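Local coordinates for protein Rho guanine nucleotide exchange factor 3 (PDB 2Z0Q) that acts as a guanine nucleotide exchange factor for the RhoA and RhoB GTPases, this chain being its DH-PH portion, at residues G193-A196 with E197-K201. Sequence-based numbering, arbitrary orientation.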
loop_
_atom_site.group_PDB
_atom_site.type_symbol
_atom_site.label_atom_id
_atom_site.label_comp_id
_atom_site.label_asym_id
_atom_site.label_seq_id
_atom_site.Cartn_x
_atom_site.Cartn_y
_atom_site.Cartn_z
ATOM N N GLY A 193 -3.438 -8.956 16.762
ATOM C CA GLY A 193 -3.764 -10.196 16.081
ATOM C C GLY A 193 -4.464 -9.985 14.735
ATOM O O GLY A 193 -4.211 -10.696 13.762
ATOM N N ILE A 194 -5.341 -8.999 14.679
ATOM C CA ILE A 194 -6.098 -8.686 13.484
ATOM C C ILE A 194 -5.131 -8.170 12.411
ATOM O O ILE A 194 -5.180 -8.600 11.256
ATOM C CB ILE A 194 -7.184 -7.591 13.783
ATOM C CG1 ILE A 194 -8.325 -8.211 14.609
ATOM C CG2 ILE A 194 -7.800 -7.051 12.475
ATOM C CD1 ILE A 194 -9.267 -7.198 15.254
ATOM N N VAL A 195 -4.261 -7.245 12.816
ATOM C CA VAL A 195 -3.304 -6.640 11.862
ATOM C C VAL A 195 -2.333 -7.661 11.282
ATOM O O VAL A 195 -2.092 -7.700 10.070
ATOM C CB VAL A 195 -2.489 -5.500 12.539
ATOM C CG1 VAL A 195 -1.336 -5.014 11.595
ATOM C CG2 VAL A 195 -3.427 -4.387 12.907
ATOM N N ALA A 196 -1.808 -8.513 12.150
ATOM C CA ALA A 196 -0.851 -9.523 11.732
ATOM C C ALA A 196 -1.471 -10.457 10.703
ATOM O O ALA A 196 -0.832 -10.798 9.687
ATOM C CB ALA A 196 -0.364 -10.320 12.954
ATOM N N GLU A 197 -2.719 -10.850 10.937
ATOM C CA GLU A 197 -3.415 -11.742 10.028
ATOM C C GLU A 197 -3.735 -11.051 8.697
ATOM O O GLU A 197 -3.548 -11.635 7.620
ATOM C CB GLU A 197 -4.719 -12.247 10.655
ATOM C CG GLU A 197 -5.446 -13.274 9.811
ATOM C CD GLU A 197 -4.548 -14.454 9.440
ATOM O OE1 GLU A 197 -3.730 -14.897 10.279
ATOM O OE2 GLU A 197 -4.653 -14.944 8.300
ATOM N N ILE A 198 -4.218 -9.817 8.768
ATOM C CA ILE A 198 -4.551 -9.088 7.547
ATOM C C ILE A 198 -3.274 -8.829 6.747
ATOM O O ILE A 198 -3.286 -8.905 5.524
ATOM C CB ILE A 198 -5.275 -7.753 7.871
ATOM C CG1 ILE A 198 -6.724 -8.069 8.290
ATOM C CG2 ILE A 198 -5.140 -6.768 6.693
ATOM C CD1 ILE A 198 -7.515 -6.862 8.659
ATOM N N ASN A 199 -2.159 -8.546 7.418
ATOM C CA ASN A 199 -0.903 -8.310 6.678
ATOM C C ASN A 199 -0.445 -9.585 5.963
ATOM O O ASN A 199 0.077 -9.540 4.841
ATOM C CB ASN A 199 0.229 -7.831 7.609
ATOM C CG ASN A 199 0.066 -6.392 8.027
ATOM O OD1 ASN A 199 -0.704 -5.644 7.429
ATOM N ND2 ASN A 199 0.792 -5.990 9.060
ATOM N N THR A 200 -0.611 -10.727 6.629
ATOM C CA THR A 200 -0.213 -11.993 6.033
ATOM C C THR A 200 -1.067 -12.304 4.812
ATOM O O THR A 200 -0.547 -12.682 3.769
ATOM C CB THR A 200 -0.306 -13.126 7.053
ATOM O OG1 THR A 200 0.700 -12.911 8.048
ATOM C CG2 THR A 200 -0.046 -14.501 6.382
ATOM N N LYS A 201 -2.377 -12.126 4.929
ATOM C CA LYS A 201 -3.287 -12.410 3.821
ATOM C C LYS A 201 -3.085 -11.444 2.655
ATOM O O LYS A 201 -3.223 -11.831 1.489
ATOM C CB LYS A 201 -4.737 -12.290 4.276
ATOM C CG LYS A 201 -5.196 -13.345 5.213
ATOM C CD LYS A 201 -6.652 -13.103 5.536
ATOM C CE LYS A 201 -7.141 -13.954 6.680
ATOM N NZ LYS A 201 -8.551 -13.591 6.986
#
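Along the long helix 180-213 of the DH-PH unit, Val195 and Asn199 stand a little more than one turn apart, and the regular alpha-helical register shows in four successive i to i+4 backbone hydrogen bonds. Glu197 N donates to Gly193 O, Ile198 N to Ile194 O, Asn199 N to Val195 O and Thr200 N to Ala196 O, the shortest being Asn199 N to Val195 O at 2.8 Å. On one side Ile194 and Ile198 run side by side, CG2 of Ile194 meeting CD1 of Ile198 at 3.8 Å. With chi1 at -73°, CG1 of Ile194 sits beside the backbone N and CG2 is anti to it, which turns CG2 along the helix to Ile198, while Ile198 sends CG1 past Ile194 O, 3.4 Å away. The helix belongs to the helical bundle of the DH domain and reaches on to the PH domain; here Ile198 packs on Leu160 of helix 155-172 and Cys112 of helix 107-125, and Val195 on Leu160 and Val161. The second pair is mixed in character: the amide of Asn199 lies alongside Val195, with ND2 of Asn199 3.5 Å from CG1 of Val195. A chi1 of -75° sets Asn199 CG beside its backbone N, bringing Asn199 CG to 3.2 Å from Val195 O, and OD1 accepts a weak hydrogen bond from Arg157. Across an exposed part of the turn, Thr200 OG1 stands 3.1 Å from Ala196 O, the same oxygen that receives Thr200 N.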